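Local structure of DyP (Bjerkandera adusta, 3VXJ) at residues F223-E229 / V347-G353; S153-P158 / I332-E337; D92-A96 / W108-G114. The protein binds heme b and probably acts as a peroxidase of the dye-decolorizing family, oxidising dyes and phenolic compounds at the expense of hydrogen peroxide. One frame throughout, in Å; residues are numbered along the deposited sequence.

Interaction 1: F223-E229 / V347-G353; sequences FQQKVPE and VTAQDRG. With HEM (protoporphyrin IX containing Fe), chain B.
At the edge of the heme pocket, the end of an antiparallel strand pair opens into a loop clasped by a helix start. Gln224 and Gly353 form a non-hydrogen-bonded antiparallel pair, CA to CA 4.3 Å. Beside it Gln225 N donates to Arg352 O (2.8 Å), and Gly353 CA lies 3.3 Å from Phe223 O in a CA-H...O contact; a CB on Gly353 would clash there. Phe223 (chi1 m) reaches the heme, CZ 3.6 Å from HEM CMC, and Gln225 NE2, hydrogen-bonded to Glu165, lies 3.7 Å from HEM CMB. Lys226 is the N-cap residue, and the chain turns helical at Val227. Glu229 (chi1 m, chi2 p) grips Thr348 with both oxygens: Thr348 OG1 donates to OE1 (2.6 Å) and Thr348 N to OE2 (2.8 Å). In the gap, one water joins Gln225 O (2.7 Å), Val227 N (3.0 Å), Thr348 OG1 (2.8 Å) and Arg352 NH1 (3.0 Å); Arg352 NE is hydrogen-bonded to Pro336 O and NH1 forms a salt bridge with Glu342. Thus strand 216-225 passes into helix 227-236 against the loop that leads from helix 340-345 to strand 353-360, with strand 420-430 flanking Phe223 and Lys226.

Interaction 2: S153-P158 / I332-E337; sequences SGSARP and IPYGPE
Glu337, Pro333 and Arg157 give up the most surface where two strand ends cross and their chains run on into loops. Strands 153-155 and 332-334 approach to 4.5 Å with their directions at 105°, so they meet at one point, Gly154 CA 4.0 Å from Tyr334 CA, without pairing as a ladder. Pro333 supplies the crossing bond: its O accepts from Ser155 N (2.8 Å) and lies 3.2 Å from Gly154 CA. A CB on Gly154 would clash with Pro333 O and Ile332 CG2, and Ile332 (chi1 t, chi2 t) lays CD1 3.8 Å from Gly154 C. Beyond the crossing, Arg157 (chi1 m, chi2 t, chi3 p) and Glu337 (chi1 m, chi2 m) form a bidentate salt bridge, with Arg157 NE to Glu337 OE2 at 2.9 Å and Arg157 NH2 to Glu337 OE1 at 2.8 Å. Pro158 CD packs 3.5 Å from Glu337 OE2. Between crossing and bridge, a water donates to Ser155 O (2.8 Å) and Gly335 O (3.0 Å); Gly335, with phi 97° and psi 170°, carries the chain away from the strand. The contact joins outer strands of the two ferredoxin-like halves typical of DyP-type peroxidases: 146-155, beside strand 23-31, and 328-334, beside strand 353-360, with Ile332 touching Glu24 and Phe26 across the junction.

Interaction 3: D92-A96 / W108-G114; sequences DGQFA and WVAPFTG
Phe95 (chi1 t) lays CD1 over the face of the Trp108 indole, 3.3 Å from Trp108 CE3, and turns one ring face to Thr113 CA, 3.7 Å from the Phe95 ring centroid and 9° off its normal, a CH-pi contact; 111 Å² of Phe95 is covered. The Phe95 ring and the six-membered ring of Trp108 have centroids 5.2 Å apart and planes inclined obliquely by 38°. Phe95 CD2 is 3.3 Å from Gly114 N, and Phe95 CB 3.6 Å from Phe112 O. Residues 94-96 have helical backbone angles after Gly93 (phi 80°, psi 167°). The partner loop has a cis peptide before Pro111, a Phe112 N to Val109 O hydrogen bond of 3.1 Å and an inverse gamma turn centred on Thr113; Trp108 has chi1 -86° and chi2 58°. Gln94 OE1, 3.5 Å from Trp108 CH2, is hydrogen-bonded to Arg221 NH1, Gln94 NE2 to Phe220 O and Trp108 NE1 to Asp103. Away from the annotated sites, these loops of the N-terminal half flank helix 98-101, the second leading to strand 119-125. They are joined mainly by dispersion and CH-pi contact, with a water bridging Phe95 N (3.0 Å, donating to it) and Gly114 O (2.8 Å, to which it can donate).

In the fold
Interaction 3 comes first along the chain and closes before the others open. Interactions 1 and 2 alternate their segments and touch, their centres 12 Å apart: Tyr334 OH meets Asp351 OD1 at 2.6 Å, and Arg352 NE meets Pro336 O at 2.8 Å. Both reach the sheet containing strands 216-225, 328-334 and 353-360; interaction 2 ties it to strand 146-155 of the N-terminal sheet. Interaction 3, centred 22 Å from interaction 1 and 24 Å from interaction 2, joins loops of the N-terminal half, yet Gln94 and Trp108 reach strand 216-225. Interaction 2 thus joins the two halves directly, whereas interaction 1 lies within the C-terminal half, against the heme.

Interaction 1: F223-E229 / V347-G353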
loop_
_atom_site.group_PDB
_atom_site.type_symbol
_atom_site.label_atom_id
_atom_site.label_comp_id
_atom_site.label_asym_id
_atom_site.label_seq_id
_atom_site.Cartn_x
_atom_site.Cartn_y
_atom_site.Cartn_z
ATOM N N PHE A 223 -5.144 3.292 -7.799
ATOM C CA PHE A 223 -6.552 3.387 -7.395
ATOM C C PHE A 223 -7.059 4.794 -7.629
ATOM O O PHE A 223 -6.421 5.758 -7.207
ATOM C CB PHE A 223 -6.731 3.115 -5.899
ATOM C CG PHE A 223 -6.409 1.717 -5.473
ATOM C CD1 PHE A 223 -7.071 0.625 -6.035
ATOM C CD2 PHE A 223 -5.486 1.505 -4.455
ATOM C CE1 PHE A 223 -6.781 -0.669 -5.604
ATOM C CE2 PHE A 223 -5.188 0.220 -4.011
ATOM C CZ PHE A 223 -5.846 -0.877 -4.582
ATOM N N GLN A 224 -8.208 4.918 -8.284
ATOM C CA GLN A 224 -8.928 6.183 -8.310
ATOM C C GLN A 224 -9.945 6.168 -7.173
ATOM O O GLN A 224 -10.660 5.182 -7.003
ATOM C CB GLN A 224 -9.619 6.368 -9.660
ATOM C CG GLN A 224 -10.340 7.690 -9.798
ATOM C CD GLN A 224 -10.723 8.018 -11.221
ATOM O OE1 GLN A 224 -10.287 7.362 -12.171
ATOM N NE2 GLN A 224 -11.532 9.055 -11.377
ATOM N N GLN A 225 -10.032 7.260 -6.420
ATOM C CA GLN A 225 -10.980 7.356 -5.306
ATOM C C GLN A 225 -12.137 8.304 -5.602
ATOM O O GLN A 225 -11.960 9.359 -6.240
ATOM C CB GLN A 225 -10.260 7.777 -4.018
ATOM C CG GLN A 225 -9.369 6.660 -3.434
ATOM C CD GLN A 225 -8.464 7.126 -2.314
ATOM O OE1 GLN A 225 -7.273 7.318 -2.517
ATOM N NE2 GLN A 225 -9.022 7.293 -1.124
ATOM N N LYS A 226 -13.316 7.903 -5.134
ATOM C CA LYS A 226 -14.546 8.668 -5.291
ATOM C C LYS A 226 -14.906 9.333 -3.966
ATOM O O LYS A 226 -15.670 8.788 -3.158
ATOM C CB LYS A 226 -15.664 7.742 -5.764
ATOM C CG LYS A 226 -15.334 6.944 -7.027
ATOM C CD LYS A 226 -15.155 7.805 -8.258
ATOM C CE LYS A 226 -15.175 6.960 -9.520
ATOM N NZ LYS A 226 -15.020 7.791 -10.744
ATOM N N VAL A 227 -14.309 10.499 -3.738
ATOM C CA VAL A 227 -14.370 11.144 -2.421
ATOM C C VAL A 227 -15.733 11.797 -2.133
ATOM O O VAL A 227 -16.306 11.561 -1.063
ATOM C CB VAL A 227 -13.188 12.126 -2.211
ATOM C CG1 VAL A 227 -13.268 12.771 -0.836
ATOM C CG2 VAL A 227 -11.861 11.392 -2.386
ATOM N N PRO A 228 -16.267 12.606 -3.070
ATOM C CA PRO A 228 -17.614 13.134 -2.804
ATOM C C PRO A 228 -18.650 12.034 -2.577
ATOM O O PRO A 228 -19.541 12.188 -1.737
ATOM C CB PRO A 228 -17.938 13.906 -4.083
ATOM C CG PRO A 228 -16.618 14.317 -4.613
ATOM C CD PRO A 228 -15.721 13.138 -4.335
ATOM N N GLU A 229 -18.524 10.932 -3.309
ATOM C CA GLU A 229 -19.435 9.801 -3.165
ATOM C C GLU A 229 -19.303 9.143 -1.785
ATOM O O GLU A 229 -20.301 8.831 -1.147
ATOM C CB GLU A 229 -19.200 8.779 -4.281
ATOM C CG GLU A 229 -19.602 9.257 -5.683
ATOM C CD GLU A 229 -18.527 10.078 -6.407
ATOM O OE1 GLU A 229 -17.482 10.458 -5.820
ATOM O OE2 GLU A 229 -18.739 10.362 -7.604
ATOM N N VAL A 347 -20.593 14.227 -6.306
ATOM C CA VAL A 347 -20.100 13.589 -7.526
ATOM C C VAL A 347 -18.650 13.998 -7.811
ATOM O O VAL A 347 -18.317 15.184 -7.805
ATOM C CB VAL A 347 -21.017 13.929 -8.745
ATOM C CG1 VAL A 347 -20.546 13.222 -10.013
ATOM C CG2 VAL A 347 -22.471 13.559 -8.449
ATOM N N THR A 348 -17.795 13.000 -8.039
ATOM C CA THR A 348 -16.410 13.227 -8.452
ATOM C C THR A 348 -16.324 13.966 -9.789
ATOM O O THR A 348 -16.977 13.584 -10.761
ATOM C CB THR A 348 -15.658 11.884 -8.567
ATOM O OG1 THR A 348 -15.451 11.349 -7.258
ATOM C CG2 THR A 348 -14.300 12.039 -9.251
ATOM N N ALA A 349 -15.502 15.011 -9.817
ATOM C CA ALA A 349 -15.247 15.800 -11.024
ATOM C C ALA A 349 -13.764 15.853 -11.399
ATOM O O ALA A 349 -13.403 16.414 -12.434
ATOM C CB ALA A 349 -15.797 17.205 -10.858
ATOM N N GLN A 350 -12.905 15.294 -10.553
ATOM C CA GLN A 350 -11.471 15.300 -10.812
ATOM C C GLN A 350 -10.868 13.951 -10.464
ATOM O O GLN A 350 -11.369 13.252 -9.590
ATOM C CB GLN A 350 -10.772 16.404 -10.014
ATOM C CG GLN A 350 -11.417 17.780 -10.170
ATOM C CD GLN A 350 -10.619 18.893 -9.531
ATOM O OE1 GLN A 350 -10.947 19.360 -8.437
ATOM N NE2 GLN A 350 -9.566 19.330 -10.211
ATOM N N ASP A 351 -9.798 13.598 -11.168
ATOM C CA ASP A 351 -9.059 12.369 -10.949
ATOM C C ASP A 351 -8.139 12.529 -9.742
ATOM O O ASP A 351 -7.220 13.340 -9.748
ATOM C CB ASP A 351 -8.256 12.027 -12.217
ATOM C CG ASP A 351 -7.508 10.707 -12.114
ATOM O OD1 ASP A 351 -7.866 9.876 -11.262
ATOM O OD2 ASP A 351 -6.553 10.507 -12.901
ATOM N N ARG A 352 -8.420 11.754 -8.703
ATOM C CA ARG A 352 -7.596 11.701 -7.504
ATOM C C ARG A 352 -7.645 10.281 -6.954
ATOM O O ARG A 352 -8.564 9.513 -7.256
ATOM C CB ARG A 352 -8.080 12.697 -6.442
ATOM C CG ARG A 352 -9.501 12.437 -5.937
ATOM C CD ARG A 352 -9.928 13.470 -4.903
ATOM N NE ARG A 352 -9.975 14.830 -5.444
ATOM C CZ ARG A 352 -11.019 15.367 -6.082
ATOM N NH1 ARG A 352 -12.127 14.671 -6.304
ATOM N NH2 ARG A 352 -10.950 16.614 -6.518
ATOM N N GLY A 353 -6.674 9.919 -6.126
ATOM C CA GLY A 353 -6.676 8.577 -5.567
ATOM C C GLY A 353 -5.407 8.233 -4.828
ATOM O O GLY A 353 -4.818 9.085 -4.155
HETATM C CHA HEM B . -4.020 0.441 6.711
HETATM C CHB HEM B . -6.211 3.381 3.561
HETATM C CHC HEM B . -5.883 0.005 0.113
HETATM C CHD HEM B . -3.657 -2.942 3.233
HETATM C C1A HEM B . -4.671 1.515 6.170
HETATM C C2A HEM B . -5.045 2.715 6.883
HETATM C C3A HEM B . -5.664 3.525 6.005
HETATM C C4A HEM B . -5.666 2.871 4.717
HETATM C CMA HEM B . -6.249 4.925 6.273
HETATM C CAA HEM B . -4.824 2.946 8.395
HETATM C CBA HEM B . -3.477 3.567 8.771
HETATM C CGA HEM B . -2.305 2.623 8.637
HETATM O O1A HEM B . -2.165 1.670 9.433
HETATM O O2A HEM B . -1.468 2.855 7.720
HETATM C C1B HEM B . -6.304 2.734 2.345
HETATM C C2B HEM B . -6.888 3.280 1.138
HETATM C C3B HEM B . -6.792 2.342 0.177
HETATM C C4B HEM B . -6.133 1.192 0.758
HETATM C CMB HEM B . -7.514 4.688 1.043
HETATM C CAB HEM B . -7.244 2.425 -1.296
HETATM C CBB HEM B . -7.379 3.590 -1.934
HETATM C C1C HEM B . -5.294 -1.099 0.674
HETATM C C2C HEM B . -5.084 -2.374 0.015
HETATM C C3C HEM B . -4.480 -3.198 0.885
HETATM C C4C HEM B . -4.288 -2.458 2.114
HETATM C CMC HEM B . -5.490 -2.672 -1.441
HETATM C CAC HEM B . -4.024 -4.667 0.685
HETATM C CBC HEM B . -4.741 -5.536 -0.041
HETATM C C1D HEM B . -3.497 -2.272 4.418
HETATM C C2D HEM B . -2.733 -2.786 5.528
HETATM C C3D HEM B . -2.856 -1.751 6.602
HETATM C C4D HEM B . -3.673 -0.703 6.045
HETATM C CMD HEM B . -1.958 -4.108 5.654
HETATM C CAD HEM B . -2.227 -1.865 7.999
HETATM C CBD HEM B . -3.151 -2.734 8.846
HETATM C CGD HEM B . -2.599 -2.948 10.229
HETATM O O1D HEM B . -3.358 -2.703 11.206
HETATM O O2D HEM B . -1.425 -3.359 10.366
HETATM N NA HEM B . -5.085 1.637 4.867
HETATM N NB HEM B . -5.878 1.436 2.092
HETATM N NC HEM B . -4.829 -1.205 1.964
HETATM N ND HEM B . -4.017 -1.021 4.741
HETATM FE FE HEM B . -5.018 0.187 3.428
HETATM O O HOH W 1 -11.197 10.556 -8.875
HETATM O O HOH W 2 -12.986 11.829 -6.032
HETATM O O HOH W 3 -5.514 8.974 -1.393
HETATM O O HOH W 4 -3.253 0.984 2.959
#

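Interaction 2: S153-P158 / I332-E337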
loop_
_atom_site.group_PDB
_atom_site.type_symbol
_atom_site.label_atom_id
_atom_site.label_comp_id
_atom_site.label_asym_id
_atom_site.label_seq_id
_atom_site.Cartn_x
_atom_site.Cartn_y
_atom_site.Cartn_z
ATOM N N SER A 153 2.320 10.391 -10.952
ATOM C CA SER A 153 2.899 11.230 -9.913
ATOM C C SER A 153 1.906 11.480 -8.797
ATOM O O SER A 153 0.712 11.704 -9.041
ATOM C CB SER A 153 3.380 12.561 -10.484
ATOM O OG SER A 153 4.336 12.356 -11.508
ATOM N N GLY A 154 2.410 11.422 -7.573
ATOM C CA GLY A 154 1.606 11.685 -6.395
ATOM C C GLY A 154 2.201 12.756 -5.501
ATOM O O GLY A 154 3.343 13.214 -5.693
ATOM N N SER A 155 1.404 13.170 -4.522
ATOM C CA SER A 155 1.794 14.197 -3.577
ATOM C C SER A 155 1.024 14.019 -2.282
ATOM O O SER A 155 -0.184 13.717 -2.298
ATOM C CB SER A 155 1.524 15.589 -4.152
ATOM O OG SER A 155 0.200 15.693 -4.648
ATOM N N ALA A 156 1.728 14.191 -1.169
ATOM C CA ALA A 156 1.091 14.322 0.132
ATOM C C ALA A 156 0.094 15.471 0.104
ATOM O O ALA A 156 0.262 16.462 -0.616
ATOM C CB ALA A 156 2.121 14.531 1.228
ATOM N N ARG A 157 -0.963 15.316 0.881
ATOM C CA ARG A 157 -2.020 16.307 0.927
ATOM C C ARG A 157 -1.552 17.505 1.774
ATOM O O ARG A 157 -0.641 17.367 2.588
ATOM C CB ARG A 157 -3.318 15.650 1.419
ATOM C CG ARG A 157 -3.871 14.647 0.395
ATOM C CD ARG A 157 -5.220 14.053 0.791
ATOM N NE ARG A 157 -6.194 15.122 0.999
ATOM C CZ ARG A 157 -7.000 15.232 2.047
ATOM N NH1 ARG A 157 -7.010 14.299 2.990
ATOM N NH2 ARG A 157 -7.811 16.278 2.135
ATOM N N PRO A 158 -2.141 18.694 1.557
ATOM C CA PRO A 158 -1.591 19.894 2.200
ATOM C C PRO A 158 -2.050 20.135 3.638
ATOM O O PRO A 158 -3.047 19.571 4.095
ATOM C CB PRO A 158 -2.090 21.029 1.299
ATOM C CG PRO A 158 -3.337 20.510 0.696
ATOM C CD PRO A 158 -3.140 19.032 0.525
ATOM N N ILE A 332 1.262 6.616 -1.764
ATOM C CA ILE A 332 1.163 8.070 -1.770
ATOM C C ILE A 332 -0.131 8.493 -2.474
ATOM O O ILE A 332 -0.492 7.927 -3.506
ATOM C CB ILE A 332 2.418 8.731 -2.416
ATOM C CG1 ILE A 332 2.435 10.242 -2.150
ATOM C CG2 ILE A 332 2.516 8.409 -3.916
ATOM C CD1 ILE A 332 3.727 10.938 -2.522
ATOM N N PRO A 333 -0.844 9.488 -1.917
ATOM C CA PRO A 333 -2.024 9.997 -2.629
ATOM C C PRO A 333 -1.653 10.692 -3.928
ATOM O O PRO A 333 -0.492 11.106 -4.094
ATOM C CB PRO A 333 -2.606 11.027 -1.645
ATOM C CG PRO A 333 -2.091 10.590 -0.302
ATOM C CD PRO A 333 -0.696 10.127 -0.596
ATOM N N TYR A 334 -2.615 10.856 -4.832
ATOM C CA TYR A 334 -2.413 11.702 -6.000
ATOM C C TYR A 334 -3.659 12.511 -6.280
ATOM O O TYR A 334 -4.763 12.131 -5.880
ATOM C CB TYR A 334 -1.999 10.897 -7.242
ATOM C CG TYR A 334 -3.140 10.200 -7.957
ATOM C CD1 TYR A 334 -3.876 10.865 -8.947
ATOM C CD2 TYR A 334 -3.470 8.878 -7.666
ATOM C CE1 TYR A 334 -4.937 10.234 -9.605
ATOM C CE2 TYR A 334 -4.532 8.238 -8.326
ATOM C CZ TYR A 334 -5.249 8.920 -9.292
ATOM O OH TYR A 334 -6.276 8.244 -9.919
ATOM N N GLY A 335 -3.464 13.615 -6.990
ATOM C CA GLY A 335 -4.567 14.413 -7.485
ATOM C C GLY A 335 -4.892 15.582 -6.591
ATOM O O GLY A 335 -4.377 15.683 -5.480
ATOM N N PRO A 336 -5.761 16.478 -7.075
ATOM C CA PRO A 336 -6.101 17.701 -6.362
ATOM C C PRO A 336 -7.009 17.445 -5.171
ATOM O O PRO A 336 -7.661 16.399 -5.084
ATOM C CB PRO A 336 -6.854 18.515 -7.420
ATOM C CG PRO A 336 -7.484 17.476 -8.290
ATOM C CD PRO A 336 -6.474 16.371 -8.360
ATOM N N GLU A 337 -7.055 18.411 -4.266
ATOM C CA GLU A 337 -8.022 18.405 -3.183
ATOM C C GLU A 337 -9.441 18.407 -3.732
ATOM O O GLU A 337 -9.690 18.856 -4.859
ATOM C CB GLU A 337 -7.777 19.600 -2.254
ATOM C CG GLU A 337 -6.456 19.480 -1.500
ATOM C CD GLU A 337 -6.448 18.293 -0.564
ATOM O OE1 GLU A 337 -7.054 18.408 0.519
ATOM O OE2 GLU A 337 -5.847 17.252 -0.912
HETATM O O HOH W 5 -0.674 14.327 -7.447
HETATM O O HOH W 6 -2.618 14.078 -3.734
#

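Interaction 3: D92-A96 / W108-G114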
loop_
_atom_site.group_PDB
_atom_site.type_symbol
_atom_site.label_atom_id
_atom_site.label_comp_id
_atom_site.label_asym_id
_atom_site.label_seq_id
_atom_site.Cartn_x
_atom_site.Cartn_y
_atom_site.Cartn_z
ATOM N N ASP A 92 3.242 -14.131 -14.426
ATOM C CA ASP A 92 2.163 -13.809 -15.364
ATOM C C ASP A 92 1.775 -12.339 -15.362
ATOM O O ASP A 92 1.053 -11.891 -16.260
ATOM C CB ASP A 92 0.925 -14.670 -15.118
ATOM C CG ASP A 92 1.131 -16.124 -15.499
ATOM O OD1 ASP A 92 2.088 -16.435 -16.241
ATOM O OD2 ASP A 92 0.310 -16.954 -15.058
ATOM N N GLY A 93 2.247 -11.586 -14.370
ATOM C CA GLY A 93 1.891 -10.170 -14.236
ATOM C C GLY A 93 0.518 -9.957 -13.608
ATOM O O GLY A 93 -0.299 -10.888 -13.510
ATOM N N GLN A 94 0.242 -8.723 -13.207
ATOM C CA GLN A 94 -0.972 -8.440 -12.456
ATOM C C GLN A 94 -2.246 -8.421 -13.296
ATOM O O GLN A 94 -3.290 -8.811 -12.797
ATOM C CB GLN A 94 -0.821 -7.154 -11.648
ATOM C CG GLN A 94 -1.917 -7.010 -10.573
ATOM C CD GLN A 94 -1.885 -5.661 -9.899
ATOM O OE1 GLN A 94 -2.737 -4.808 -10.154
ATOM N NE2 GLN A 94 -0.877 -5.437 -9.061
ATOM N N PHE A 95 -2.177 -7.986 -14.556
ATOM C CA PHE A 95 -3.380 -7.967 -15.395
ATOM C C PHE A 95 -3.999 -9.368 -15.465
ATOM O O PHE A 95 -5.215 -9.516 -15.334
ATOM C CB PHE A 95 -3.048 -7.421 -16.792
ATOM C CG PHE A 95 -4.254 -7.129 -17.666
ATOM C CD1 PHE A 95 -5.370 -6.440 -17.180
ATOM C CD2 PHE A 95 -4.249 -7.521 -19.003
ATOM C CE1 PHE A 95 -6.464 -6.160 -18.018
ATOM C CE2 PHE A 95 -5.333 -7.243 -19.842
ATOM C CZ PHE A 95 -6.435 -6.572 -19.343
ATOM N N ALA A 96 -3.156 -10.392 -15.608
ATOM C CA ALA A 96 -3.618 -11.782 -15.655
ATOM C C ALA A 96 -4.214 -12.249 -14.329
ATOM O O ALA A 96 -4.951 -13.240 -14.301
ATOM C CB ALA A 96 -2.470 -12.693 -16.046
ATOM N N TRP A 108 -9.560 -1.006 -16.127
ATOM C CA TRP A 108 -8.121 -0.978 -16.363
ATOM C C TRP A 108 -7.777 -0.170 -17.601
ATOM O O TRP A 108 -8.507 -0.190 -18.607
ATOM C CB TRP A 108 -7.579 -2.399 -16.509
ATOM C CG TRP A 108 -7.231 -3.051 -15.197
ATOM C CD1 TRP A 108 -8.069 -3.260 -14.133
ATOM C CD2 TRP A 108 -5.958 -3.584 -14.814
ATOM N NE1 TRP A 108 -7.395 -3.882 -13.109
ATOM C CE2 TRP A 108 -6.095 -4.088 -13.497
ATOM C CE3 TRP A 108 -4.709 -3.672 -15.448
ATOM C CZ2 TRP A 108 -5.036 -4.696 -12.806
ATOM C CZ3 TRP A 108 -3.650 -4.265 -14.764
ATOM C CH2 TRP A 108 -3.820 -4.770 -13.448
ATOM N N VAL A 109 -6.657 0.538 -17.526
ATOM C CA VAL A 109 -6.201 1.332 -18.667
ATOM C C VAL A 109 -4.742 1.085 -19.039
ATOM O O VAL A 109 -3.933 0.617 -18.220
ATOM C CB VAL A 109 -6.423 2.849 -18.472
ATOM C CG1 VAL A 109 -7.910 3.177 -18.390
ATOM C CG2 VAL A 109 -5.689 3.357 -17.252
ATOM N N ALA A 110 -4.424 1.411 -20.287
ATOM C CA ALA A 110 -3.057 1.352 -20.784
ATOM C C ALA A 110 -2.144 2.241 -19.932
ATOM O O ALA A 110 -2.579 3.276 -19.428
ATOM C CB ALA A 110 -3.020 1.775 -22.245
ATOM N N PRO A 111 -0.870 1.843 -19.766
ATOM C CA PRO A 111 -0.214 0.683 -20.359
ATOM C C PRO A 111 -0.215 -0.563 -19.478
ATOM O O PRO A 111 0.630 -1.432 -19.663
ATOM C CB PRO A 111 1.219 1.179 -20.538
ATOM C CG PRO A 111 1.434 2.043 -19.362
ATOM C CD PRO A 111 0.101 2.693 -19.046
ATOM N N PHE A 112 -1.162 -0.668 -18.554
ATOM C CA PHE A 112 -1.191 -1.806 -17.625
ATOM C C PHE A 112 -1.930 -3.030 -18.145
ATOM O O PHE A 112 -1.822 -4.098 -17.546
ATOM C CB PHE A 112 -1.744 -1.387 -16.254
ATOM C CG PHE A 112 -0.885 -0.372 -15.553
ATOM C CD1 PHE A 112 0.149 -0.788 -14.720
ATOM C CD2 PHE A 112 -1.098 0.992 -15.730
ATOM C CE1 PHE A 112 0.965 0.133 -14.065
ATOM C CE2 PHE A 112 -0.272 1.929 -15.079
ATOM C CZ PHE A 112 0.753 1.489 -14.242
ATOM N N THR A 113 -2.642 -2.871 -19.265
ATOM C CA THR A 113 -3.499 -3.917 -19.844
ATOM C C THR A 113 -2.697 -4.917 -20.693
ATOM O O THR A 113 -2.930 -5.082 -21.891
ATOM C CB THR A 113 -4.645 -3.274 -20.648
ATOM O OG1 THR A 113 -4.118 -2.245 -21.496
ATOM C CG2 THR A 113 -5.664 -2.649 -19.691
ATOM N N GLY A 114 -1.758 -5.588 -20.039
ATOM C CA GLY A 114 -0.880 -6.550 -20.680
ATOM C C GLY A 114 0.386 -6.623 -19.861
ATOM O O GLY A 114 0.367 -6.312 -18.667
HETATM O O HOH W 7 0.287 -7.338 -16.108
#